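PDB 5ULJ: RAI1 from Scheffersomyces stipitis, which hydrolyses NAD caps from the 5' ends of RNAs, using a divalent metal ion, and directly binds, stabilises and stimulates the exoribonuclease RAT1. Local coordinates for residues A[253-258]-A[290-295]; A[53-58]-A[238-243]; A[356-361]-A[373-378]. All coordinates share one frame; numbering follows the deposited sequence.

Interaction 1. Residues A[253-258]-A[290-295]; sequences HYMELK and KVVYGF. With CA (calcium ion), chain E; 0WD ([[(2R,3S,4R,5R)-5-(3-aminocarbonyl-4H-pyridin-1-yl)-3,4-bis(oxidanyl)oxolan-2-yl]methoxy-oxidanyl-phosphoryl] [(2R,3S,4R,5R)-5-(6-aminopurin-9-yl)-4-oxidanyl-3-phosphonooxy-oxolan-2-yl]methyl hydrogen phosphate), chain F.
Lys258 lays its CB over one face of the Tyr293 ring, 3.5 Å from the centroid of that ring and 16° off its normal. This CH-pi contact shows why a lysine suits the position: the aliphatic root packs on the tyrosine while the long chain carries its ammonium elsewhere. A bend at chi2 (-73°) turns the chain off the strand, and from there it runs extended to NZ. That nitrogen lies 2.9 Å from OP3 of the ligand's 3'-phosphate, makes a weak hydrogen bond to OP2, and is held by Gln282 of helix 266-286. It also forms a salt bridge, 3.5 Å long, to OE2 of Glu256. On the same side of the sheet, Glu256 rests its CB 3.8 Å from CG1 of Val291. With CG anti to the backbone N (chi1 -170°) and a turn at chi2, its carboxylate leads away from Val291, and OE2 reaches the calcium ion at 2.9 Å. The residue between them contributes backbone: Leu257 O binds the same calcium at 2.6 Å. Asp237, OP2 of the ligand and two waters complete the shell.

On the opposite side apolar groups meet: Met255 CE touches Val292 CG2 at 3.5 Å, and Leu257 CD2 lies 3.8 Å from Val292 CB, the compact branched valine filling the angle between two longer chains. The strands run parallel; Glu256 and Lys258 direct both N and O to 290-295, which turns Leu257 O the other way, toward the metal. Joined through helix 266-286, this strand pair belongs to the core of the PD-(D/E)XK nuclease fold, where Asp237 and the Glu-Leu-Lys run of 256-258 match the signature that binds metal and substrate phosphate.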
loop_
_atom_site.group_PDB
_atom_site.type_symbol
_atom_site.label_atom_id
_atom_site.label_comp_id
_atom_site.label_asym_id
_atom_site.label_seq_id
_atom_site.Cartn_x
_atom_site.Cartn_y
_atom_site.Cartn_z
ATOM N N HIS A 253 -11.633 -8.040 -9.287
ATOM C CA HIS A 253 -12.654 -8.412 -8.315
ATOM C C HIS A 253 -12.342 -7.879 -6.920
ATOM O O HIS A 253 -13.161 -7.992 -6.008
ATOM C CB HIS A 253 -12.812 -9.932 -8.273
ATOM C CG HIS A 253 -13.204 -10.532 -9.587
ATOM N ND1 HIS A 253 -14.519 -10.708 -9.963
ATOM C CD2 HIS A 253 -12.455 -10.992 -10.617
ATOM C CE1 HIS A 253 -14.562 -11.251 -11.164
ATOM N NE2 HIS A 253 -13.324 -11.435 -11.585
ATOM N N TYR A 254 -11.159 -7.295 -6.759
ATOM C CA TYR A 254 -10.739 -6.759 -5.468
ATOM C C TYR A 254 -11.371 -5.401 -5.179
ATOM O O TYR A 254 -11.809 -4.702 -6.091
ATOM C CB TYR A 254 -9.217 -6.637 -5.410
ATOM C CG TYR A 254 -8.482 -7.953 -5.296
ATOM C CD1 TYR A 254 -9.075 -9.057 -4.695
ATOM C CD2 TYR A 254 -7.190 -8.088 -5.783
ATOM C CE1 TYR A 254 -8.397 -10.261 -4.589
ATOM C CE2 TYR A 254 -6.507 -9.282 -5.682
ATOM C CZ TYR A 254 -7.114 -10.365 -5.085
ATOM O OH TYR A 254 -6.429 -11.554 -4.988
ATOM N N MET A 255 -11.406 -5.037 -3.900
ATOM C CA MET A 255 -11.936 -3.745 -3.475
ATOM C C MET A 255 -11.023 -3.062 -2.467
ATOM O O MET A 255 -10.171 -3.700 -1.849
ATOM C CB MET A 255 -13.320 -3.899 -2.849
ATOM C CG MET A 255 -14.420 -4.298 -3.796
ATOM S SD MET A 255 -15.994 -4.309 -2.921
ATOM C CE MET A 255 -16.139 -2.586 -2.471
ATOM N N GLU A 256 -11.225 -1.762 -2.300
ATOM C CA GLU A 256 -10.562 -1.013 -1.244
ATOM C C GLU A 256 -11.609 -0.366 -0.343
ATOM O O GLU A 256 -12.607 0.168 -0.827
ATOM C CB GLU A 256 -9.630 0.047 -1.831
ATOM C CG GLU A 256 -8.729 0.712 -0.807
ATOM C CD GLU A 256 -7.676 -0.229 -0.253
ATOM O OE1 GLU A 256 -7.389 -1.257 -0.903
ATOM O OE2 GLU A 256 -7.136 0.057 0.836
ATOM N N LEU A 257 -11.383 -0.422 0.965
ATOM C CA LEU A 257 -12.315 0.158 1.925
ATOM C C LEU A 257 -11.663 1.302 2.694
ATOM O O LEU A 257 -10.580 1.146 3.257
ATOM C CB LEU A 257 -12.824 -0.910 2.894
ATOM C CG LEU A 257 -13.574 -2.086 2.261
ATOM C CD1 LEU A 257 -14.097 -3.031 3.330
ATOM C CD2 LEU A 257 -14.709 -1.588 1.377
ATOM N N LYS A 258 -12.324 2.455 2.710
ATOM C CA LYS A 258 -11.787 3.638 3.373
ATOM C C LYS A 258 -12.847 4.338 4.216
ATOM O O LYS A 258 -14.044 4.182 3.978
ATOM C CB LYS A 258 -11.226 4.622 2.345
ATOM C CG LYS A 258 -10.154 4.056 1.429
ATOM C CD LYS A 258 -8.843 3.851 2.163
ATOM C CE LYS A 258 -7.718 3.568 1.184
ATOM N NZ LYS A 258 -6.419 3.336 1.872
ATOM N N LYS A 290 -12.228 -0.803 -7.715
ATOM C CA LYS A 290 -13.315 -0.339 -6.857
ATOM C C LYS A 290 -12.834 0.153 -5.495
ATOM O O LYS A 290 -11.989 -0.476 -4.858
ATOM C CB LYS A 290 -14.348 -1.450 -6.650
ATOM C CG LYS A 290 -15.185 -1.779 -7.872
ATOM C CD LYS A 290 -16.299 -2.750 -7.512
ATOM C CE LYS A 290 -17.171 -3.070 -8.714
ATOM N NZ LYS A 290 -16.420 -3.824 -9.752
ATOM N N VAL A 291 -13.378 1.285 -5.062
ATOM C CA VAL A 291 -13.148 1.795 -3.714
ATOM C C VAL A 291 -14.465 2.186 -3.063
ATOM O O VAL A 291 -15.317 2.800 -3.699
ATOM C CB VAL A 291 -12.228 3.032 -3.694
ATOM C CG1 VAL A 291 -11.640 3.214 -2.303
ATOM C CG2 VAL A 291 -11.130 2.916 -4.731
ATOM N N VAL A 292 -14.624 1.839 -1.791
ATOM C CA VAL A 292 -15.793 2.262 -1.033
ATOM C C VAL A 292 -15.379 3.140 0.143
ATOM O O VAL A 292 -14.544 2.753 0.962
ATOM C CB VAL A 292 -16.610 1.054 -0.524
ATOM C CG1 VAL A 292 -17.400 1.418 0.723
ATOM C CG2 VAL A 292 -17.542 0.556 -1.616
ATOM N N TYR A 293 -15.957 4.335 0.203
ATOM C CA TYR A 293 -15.722 5.254 1.305
ATOM C C TYR A 293 -16.914 5.282 2.250
ATOM O O TYR A 293 -18.053 5.465 1.821
ATOM C CB TYR A 293 -15.442 6.666 0.785
ATOM C CG TYR A 293 -13.977 7.033 0.714
ATOM C CD1 TYR A 293 -13.320 7.565 1.817
ATOM C CD2 TYR A 293 -13.254 6.857 -0.458
ATOM C CE1 TYR A 293 -11.982 7.910 1.755
ATOM C CE2 TYR A 293 -11.915 7.196 -0.528
ATOM C CZ TYR A 293 -11.285 7.720 0.581
ATOM O OH TYR A 293 -9.952 8.057 0.514
ATOM N N GLY A 294 -16.646 5.088 3.536
ATOM C CA GLY A 294 -17.658 5.270 4.559
ATOM C C GLY A 294 -17.506 6.646 5.175
ATOM O O GLY A 294 -16.411 7.027 5.590
ATOM N N PHE A 295 -18.598 7.400 5.226
ATOM C CA PHE A 295 -18.560 8.755 5.763
ATOM C C PHE A 295 -19.174 8.812 7.160
ATOM O O PHE A 295 -20.329 8.435 7.359
ATOM C CB PHE A 295 -19.281 9.725 4.823
ATOM C CG PHE A 295 -18.634 9.848 3.470
ATOM C CD1 PHE A 295 -18.953 8.967 2.450
ATOM C CD2 PHE A 295 -17.706 10.846 3.220
ATOM C CE1 PHE A 295 -18.360 9.078 1.205
ATOM C CE2 PHE A 295 -17.108 10.963 1.977
ATOM C CZ PHE A 295 -17.435 10.076 0.969
HETATM CA CA CA E . -8.151 0.155 3.502
HETATM C C1M 0WD F . 3.484 -3.903 5.513
HETATM C C2M 0WD F . 2.967 -2.505 5.325
HETATM O O2M 0WD F . 3.455 -1.641 6.362
HETATM C C3M 0WD F . 1.519 -2.818 5.537
HETATM O O3M 0WD F . 1.369 -3.269 6.884
HETATM O O4M 0WD F . 2.717 -4.587 4.501
HETATM C C4M 0WD F . 1.370 -4.019 4.597
HETATM C C5M 0WD F . 0.854 -3.623 3.204
HETATM O O5M 0WD F . 1.840 -2.932 2.432
HETATM P PN 0WD F . 1.351 -1.785 1.411
HETATM O O1N 0WD F . 0.107 -2.464 0.984
HETATM O O2N 0WD F . 2.558 -1.652 0.567
HETATM O O3P 0WD F . 1.041 -0.517 2.349
HETATM P PA 0WD F . -0.021 0.652 2.087
HETATM O O1A 0WD F . 0.462 1.879 2.756
HETATM O O2A 0WD F . -0.360 0.690 0.649
HETATM O O5B 0WD F . -1.301 0.104 2.900
HETATM C C5B 0WD F . -1.679 0.716 4.135
HETATM C C4B 0WD F . -2.252 -0.342 5.083
HETATM C C3B 0WD F . -3.387 0.209 5.906
HETATM O O3B 0WD F . -4.549 0.469 5.096
HETATM P "P2'" 0WD F . -4.930 1.952 4.664
HETATM O OP2 0WD F . -6.407 1.864 4.601
HETATM O OP1 0WD F . -4.419 2.781 5.764
HETATM O OP3 0WD F . -4.272 2.121 3.360
HETATM O O4B 0WD F . -1.317 -0.689 6.129
HETATM C C1B 0WD F . -2.148 -1.209 7.217
HETATM C C2B 0WD F . -3.583 -1.023 6.732
HETATM O O2B 0WD F . -3.933 -2.108 5.866
HETATM O O HOH W 1 -7.183 -1.330 5.665
HETATM O O HOH W 2 -6.099 -1.104 2.527
#

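Interaction 2. Residues A[53-58]-A[238-243]; sequences SYYYLP and CVWDYI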
loop_
_atom_site.group_PDB
_atom_site.type_symbol
_atom_site.label_atom_id
_atom_site.label_comp_id
_atom_site.label_asym_id
_atom_site.label_seq_id
_atom_site.Cartn_x
_atom_site.Cartn_y
_atom_site.Cartn_z
ATOM N N SER A 53 -11.748 -11.653 2.480
ATOM C CA SER A 53 -12.990 -11.066 2.971
ATOM C C SER A 53 -13.901 -10.695 1.805
ATOM O O SER A 53 -13.427 -10.391 0.710
ATOM C CB SER A 53 -12.706 -9.835 3.835
ATOM O OG SER A 53 -11.937 -10.177 4.975
ATOM N N TYR A 54 -15.207 -10.721 2.043
ATOM C CA TYR A 54 -16.178 -10.410 1.001
ATOM C C TYR A 54 -17.060 -9.235 1.405
ATOM O O TYR A 54 -17.612 -9.212 2.503
ATOM C CB TYR A 54 -17.039 -11.636 0.691
ATOM C CG TYR A 54 -16.254 -12.785 0.100
ATOM C CD1 TYR A 54 -15.592 -13.692 0.916
ATOM C CD2 TYR A 54 -16.173 -12.960 -1.276
ATOM C CE1 TYR A 54 -14.870 -14.740 0.380
ATOM C CE2 TYR A 54 -15.455 -14.006 -1.821
ATOM C CZ TYR A 54 -14.806 -14.893 -0.988
ATOM O OH TYR A 54 -14.089 -15.937 -1.527
ATOM N N TYR A 55 -17.188 -8.263 0.509
ATOM C CA TYR A 55 -17.932 -7.047 0.810
ATOM C C TYR A 55 -19.414 -7.320 1.031
ATOM O O TYR A 55 -20.071 -7.961 0.211
ATOM C CB TYR A 55 -17.762 -6.021 -0.312
ATOM C CG TYR A 55 -18.398 -4.683 -0.005
ATOM C CD1 TYR A 55 -17.773 -3.774 0.839
ATOM C CD2 TYR A 55 -19.624 -4.331 -0.554
ATOM C CE1 TYR A 55 -18.349 -2.552 1.124
ATOM C CE2 TYR A 55 -20.208 -3.108 -0.273
ATOM C CZ TYR A 55 -19.566 -2.224 0.567
ATOM O OH TYR A 55 -20.141 -1.006 0.852
ATOM N N TYR A 56 -19.933 -6.829 2.151
ATOM C CA TYR A 56 -21.359 -6.902 2.430
ATOM C C TYR A 56 -21.784 -5.782 3.367
ATOM O O TYR A 56 -21.484 -5.805 4.560
ATOM C CB TYR A 56 -21.734 -8.254 3.033
ATOM C CG TYR A 56 -23.190 -8.330 3.433
ATOM C CD1 TYR A 56 -24.195 -8.231 2.479
ATOM C CD2 TYR A 56 -23.560 -8.486 4.762
ATOM C CE1 TYR A 56 -25.527 -8.294 2.836
ATOM C CE2 TYR A 56 -24.891 -8.551 5.128
ATOM C CZ TYR A 56 -25.870 -8.456 4.161
ATOM O OH TYR A 56 -27.196 -8.518 4.520
ATOM N N LEU A 57 -22.485 -4.801 2.814
ATOM C CA LEU A 57 -22.960 -3.669 3.593
ATOM C C LEU A 57 -24.324 -3.224 3.088
ATOM O O LEU A 57 -24.412 -2.410 2.170
ATOM C CB LEU A 57 -21.962 -2.512 3.523
ATOM C CG LEU A 57 -22.168 -1.367 4.517
ATOM C CD1 LEU A 57 -21.941 -1.845 5.942
ATOM C CD2 LEU A 57 -21.249 -0.201 4.185
ATOM N N PRO A 58 -25.395 -3.771 3.683
ATOM C CA PRO A 58 -26.765 -3.424 3.291
ATOM C C PRO A 58 -27.018 -1.930 3.412
ATOM O O PRO A 58 -26.547 -1.306 4.362
ATOM C CB PRO A 58 -27.631 -4.199 4.290
ATOM C CG PRO A 58 -26.758 -5.279 4.807
ATOM C CD PRO A 58 -25.365 -4.735 4.793
ATOM N N CYS A 238 -10.824 -6.420 0.451
ATOM C CA CYS A 238 -11.839 -7.446 0.238
ATOM C C CYS A 238 -12.135 -7.697 -1.238
ATOM O O CYS A 238 -11.553 -7.066 -2.121
ATOM C CB CYS A 238 -13.134 -7.064 0.959
ATOM S SG CYS A 238 -14.003 -5.656 0.233
ATOM N N VAL A 239 -13.047 -8.630 -1.488
ATOM C CA VAL A 239 -13.498 -8.946 -2.836
ATOM C C VAL A 239 -14.926 -8.448 -3.038
ATOM O O VAL A 239 -15.773 -8.597 -2.156
ATOM C CB VAL A 239 -13.425 -10.466 -3.111
ATOM C CG1 VAL A 239 -14.190 -10.835 -4.374
ATOM C CG2 VAL A 239 -11.979 -10.911 -3.212
ATOM N N TRP A 240 -15.184 -7.842 -4.195
ATOM C CA TRP A 240 -16.511 -7.327 -4.519
ATOM C C TRP A 240 -17.532 -8.446 -4.676
ATOM O O TRP A 240 -18.621 -8.386 -4.106
ATOM C CB TRP A 240 -16.455 -6.484 -5.796
ATOM C CG TRP A 240 -17.797 -6.189 -6.398
ATOM C CD1 TRP A 240 -18.300 -6.691 -7.563
ATOM C CD2 TRP A 240 -18.813 -5.328 -5.864
ATOM N NE1 TRP A 240 -19.561 -6.194 -7.790
ATOM C CE2 TRP A 240 -19.899 -5.356 -6.759
ATOM C CE3 TRP A 240 -18.907 -4.536 -4.714
ATOM C CZ2 TRP A 240 -21.065 -4.623 -6.545
ATOM C CZ3 TRP A 240 -20.066 -3.810 -4.502
ATOM C CH2 TRP A 240 -21.128 -3.857 -5.412
ATOM N N ASP A 241 -17.178 -9.468 -5.447
ATOM C CA ASP A 241 -18.094 -10.577 -5.687
ATOM C C ASP A 241 -17.459 -11.938 -5.409
ATOM O O ASP A 241 -17.815 -12.605 -4.439
ATOM C CB ASP A 241 -18.623 -10.527 -7.125
ATOM C CG ASP A 241 -17.556 -10.137 -8.128
ATOM O OD1 ASP A 241 -16.364 -10.414 -7.877
ATOM O OD2 ASP A 241 -17.910 -9.555 -9.175
ATOM N N TYR A 242 -16.519 -12.346 -6.254
ATOM C CA TYR A 242 -15.964 -13.692 -6.172
ATOM C C TYR A 242 -14.528 -13.775 -6.678
ATOM O O TYR A 242 -14.084 -12.939 -7.464
ATOM C CB TYR A 242 -16.837 -14.665 -6.971
ATOM C CG TYR A 242 -16.884 -14.353 -8.452
ATOM C CD1 TYR A 242 -17.783 -13.422 -8.958
ATOM C CD2 TYR A 242 -16.025 -14.983 -9.343
ATOM C CE1 TYR A 242 -17.825 -13.128 -10.308
ATOM C CE2 TYR A 242 -16.060 -14.696 -10.696
ATOM C CZ TYR A 242 -16.962 -13.769 -11.172
ATOM O OH TYR A 242 -17.002 -13.479 -12.517
ATOM N N ILE A 243 -13.811 -14.795 -6.219
ATOM C CA ILE A 243 -12.507 -15.136 -6.774
ATOM C C ILE A 243 -12.680 -16.201 -7.851
ATOM O O ILE A 243 -13.107 -17.318 -7.557
ATOM C CB ILE A 243 -11.537 -15.656 -5.693
ATOM C CG1 ILE A 243 -11.300 -14.591 -4.620
ATOM C CG2 ILE A 243 -10.221 -16.098 -6.325
ATOM C CD1 ILE A 243 -10.256 -13.561 -4.998
HETATM O O HOH W 3 -14.650 -16.653 -4.206
#
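The Tyr54 ring turns an edge to the backbone of the other segment: Asp241 O lies near the ring plane, 3.6 Å from Tyr54 CD2, with Tyr242 CA close to the same plane, while Val239 CB comes in obliquely. The Tyr55 ring has Leu57 N over one face; Cys238 SG approaches obliquely in a sulfur-aromatic contact, 5.5 Å from the ring centroid, and Trp240 CZ3 meets Tyr55 CD2 at 4.0 Å. The motif joining the backbones is a single beta bridge, Tyr54 with Val239, which docks the short strand 54-55 on the end of strand 228-239 of the nuclease fold. Val239 N donates to Ser53 O at 2.8 Å, and Tyr55 N gives Val239 O a nearly straight bond (176° at the hydrogen).

Cysteine suits its buried place because it is small and only mildly polar; Cys238 SG stands between its own backbone N and carbonyl carbon (chi1 70°), 3.8 Å from Tyr55 CB. Tyr55 also packs on Leu257, whose carbonyl binds the metal, and Trp240 makes a cation-pi contact with Lys290. At the far end the hydroxyl of a tyrosine suits a place beside water: Tyr54 OH is 2.8 Å from a water that accepts a hydrogen bond from Ile243 N.

Interaction 3. Residues A[356-361]-A[373-378]; sequences TSKAYR and LRELMG
Lys358 runs its aliphatic chain across the carboxylate of Glu375, with CE 3.3 Å from OE2. The opposite charges probably attract, although Lys358 NZ stands 4.3 Å from Glu375 OE2, beyond a salt bridge, and makes a long, weak ion pair with Asp355. Next comes Ala359, whose O accepts a hydrogen bond from Leu376 N at 2.9 Å. Its small methyl fits a buried place beside Leu376 CD1. Tyr360 forms a non-hydrogen-bonded antiparallel pair with Glu375: CD2 of the ring lies 3.7 Å from Glu375 CA, the ring standing obliquely beside it, and Tyr360 CB meets Leu373 CD1 at 3.9 Å.

Arg361 pairs with Arg374 in the hydrogen-bonded register, each backbone N donating to the other's O. A turn at chi3 (-63°) swings the Arg361 guanidinium over Leu376, whose CD2 lies 3.6 Å above the centre of its plane. An arginine suits this buried spot because its flat face packs on a leucine while its nitrogens find partners: NE bonds Asn135, NH2 forms a salt bridge with Asp148, and NH1 gives a hydrogen bond to a water. The like charges of Arg361 NH1 and Arg374 NH2 come within 4.0 Å, their guanidinium planes 84° apart; the same water lies near both, though doubtfully close to the second. A leucine in place of Arg361 would probably deprive Asp148 of this counter-charge and Asn135 of the NE donor.

The two strands form a beta hairpin. Strand 132-139 pairs with strand 359-365, Val136 bonding Tyr360 through the backbone, and strand 10-12 bonds Leu373 through Lys10; Ala359 packs on helix 380-388 and Leu373 on helix 333-350.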
loop_
_atom_site.group_PDB
_atom_site.type_symbol
_atom_site.label_atom_id
_atom_site.label_comp_id
_atom_site.label_asym_id
_atom_site.label_seq_id
_atom_site.Cartn_x
_atom_site.Cartn_y
_atom_site.Cartn_z
ATOM N N THR A 356 26.735 -5.408 -7.164
ATOM C CA THR A 356 26.096 -5.865 -5.934
ATOM C C THR A 356 26.913 -5.511 -4.695
ATOM O O THR A 356 26.653 -6.021 -3.605
ATOM C CB THR A 356 25.866 -7.387 -5.955
ATOM O OG1 THR A 356 27.128 -8.064 -6.021
ATOM C CG2 THR A 356 25.021 -7.782 -7.156
ATOM N N SER A 357 27.896 -4.634 -4.864
ATOM C CA SER A 357 28.774 -4.254 -3.763
ATOM C C SER A 357 28.303 -2.975 -3.078
ATOM O O SER A 357 28.883 -2.548 -2.080
ATOM C CB SER A 357 30.209 -4.073 -4.263
ATOM O OG SER A 357 30.303 -2.971 -5.150
ATOM N N LYS A 358 27.248 -2.369 -3.615
ATOM C CA LYS A 358 26.771 -1.088 -3.107
ATOM C C LYS A 358 25.294 -1.106 -2.732
ATOM O O LYS A 358 24.532 -1.964 -3.179
ATOM C CB LYS A 358 27.013 0.015 -4.142
ATOM C CG LYS A 358 28.476 0.322 -4.411
ATOM C CD LYS A 358 28.621 1.303 -5.565
ATOM C CE LYS A 358 30.044 1.826 -5.674
ATOM N NZ LYS A 358 31.030 0.726 -5.857
ATOM N N ALA A 359 24.905 -0.144 -1.902
ATOM C CA ALA A 359 23.505 0.098 -1.583
ATOM C C ALA A 359 23.212 1.583 -1.756
ATOM O O ALA A 359 24.068 2.423 -1.482
ATOM C CB ALA A 359 23.183 -0.356 -0.169
ATOM N N TYR A 360 22.008 1.904 -2.213
ATOM C CA TYR A 360 21.650 3.291 -2.484
ATOM C C TYR A 360 20.445 3.737 -1.668
ATOM O O TYR A 360 19.682 2.913 -1.162
ATOM C CB TYR A 360 21.365 3.488 -3.974
ATOM C CG TYR A 360 22.561 3.257 -4.867
ATOM C CD1 TYR A 360 22.875 1.983 -5.323
ATOM C CD2 TYR A 360 23.375 4.311 -5.258
ATOM C CE1 TYR A 360 23.968 1.766 -6.140
ATOM C CE2 TYR A 360 24.470 4.104 -6.076
ATOM C CZ TYR A 360 24.762 2.830 -6.513
ATOM O OH TYR A 360 25.850 2.618 -7.327
ATOM N N ARG A 361 20.279 5.049 -1.543
ATOM C CA ARG A 361 19.104 5.604 -0.891
ATOM C C ARG A 361 18.517 6.757 -1.691
ATOM O O ARG A 361 19.209 7.726 -2.009
ATOM C CB ARG A 361 19.429 6.072 0.526
ATOM C CG ARG A 361 18.234 6.673 1.251
ATOM C CD ARG A 361 18.469 6.734 2.747
ATOM N NE ARG A 361 18.638 5.402 3.321
ATOM C CZ ARG A 361 19.165 5.166 4.517
ATOM N NH1 ARG A 361 19.580 6.175 5.270
ATOM N NH2 ARG A 361 19.280 3.920 4.959
ATOM N N LEU A 373 19.442 10.924 -5.152
ATOM C CA LEU A 373 19.913 9.546 -5.129
ATOM C C LEU A 373 21.374 9.536 -4.708
ATOM O O LEU A 373 22.195 10.249 -5.285
ATOM C CB LEU A 373 19.750 8.882 -6.495
ATOM C CG LEU A 373 20.407 7.508 -6.651
ATOM C CD1 LEU A 373 19.694 6.463 -5.804
ATOM C CD2 LEU A 373 20.450 7.085 -8.111
ATOM N N ARG A 374 21.704 8.737 -3.701
ATOM C CA ARG A 374 23.078 8.688 -3.227
ATOM C C ARG A 374 23.485 7.287 -2.794
ATOM O O ARG A 374 22.657 6.492 -2.350
ATOM C CB ARG A 374 23.281 9.673 -2.070
ATOM C CG ARG A 374 22.694 9.224 -0.741
ATOM C CD ARG A 374 22.809 10.322 0.305
ATOM N NE ARG A 374 22.565 9.825 1.656
ATOM C CZ ARG A 374 21.366 9.756 2.225
ATOM N NH1 ARG A 374 20.289 10.152 1.561
ATOM N NH2 ARG A 374 21.245 9.290 3.461
ATOM N N GLU A 375 24.771 6.991 -2.946
ATOM C CA GLU A 375 25.335 5.751 -2.438
ATOM C C GLU A 375 25.497 5.857 -0.927
ATOM O O GLU A 375 26.052 6.833 -0.425
ATOM C CB GLU A 375 26.679 5.451 -3.103
ATOM C CG GLU A 375 27.372 4.207 -2.573
ATOM C CD GLU A 375 28.734 3.982 -3.204
ATOM O OE1 GLU A 375 29.048 4.661 -4.205
ATOM O OE2 GLU A 375 29.491 3.129 -2.696
ATOM N N LEU A 376 24.994 4.863 -0.204
ATOM C CA LEU A 376 25.131 4.836 1.246
ATOM C C LEU A 376 26.571 4.501 1.623
ATOM O O LEU A 376 27.158 3.564 1.082
ATOM C CB LEU A 376 24.156 3.832 1.861
ATOM C CG LEU A 376 22.678 4.205 1.710
ATOM C CD1 LEU A 376 21.779 3.005 1.958
ATOM C CD2 LEU A 376 22.322 5.346 2.653
ATOM N N MET A 377 27.136 5.270 2.550
ATOM C CA MET A 377 28.562 5.172 2.853
ATOM C C MET A 377 28.854 4.777 4.301
ATOM O O MET A 377 29.986 4.915 4.767
ATOM C CB MET A 377 29.252 6.502 2.541
ATOM C CG MET A 377 29.079 6.980 1.107
ATOM S SD MET A 377 29.886 5.912 -0.101
ATOM C CE MET A 377 29.847 6.957 -1.556
ATOM N N GLY A 378 27.843 4.287 5.009
ATOM C CA GLY A 378 28.020 3.884 6.393
ATOM C C GLY A 378 27.952 2.379 6.560
ATOM O O GLY A 378 27.791 1.876 7.672
HETATM O O HOH W 4 26.910 1.266 -0.233
HETATM O O HOH W 5 19.254 9.092 4.898
#

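In the fold
From the N terminus, 53-58 waits longest for its partner: interaction 2 closes a loop of 179 residues at 238-243, where strand 228-239 ends and a loop begins. Interaction 1 opens soon after, and its loop, mostly helix 266-286, closes at 290-295. Interaction 3 follows, a hairpin closed over 11 residues. The three loops come in series, neither nesting nor crossing. Interactions 1 and 2 touch, their centres 10 Å apart, because strands 228-239 and 254-261 are sheet neighbours; a probable hydrogen bond joins Met255 N to Cys238 O. Interaction 2 brings 53-58 against the strands that carry the metal site, and interaction 1 joins two strands there. Interaction 3 lies across the chain's centre, about 38 Å between centres from interaction 1.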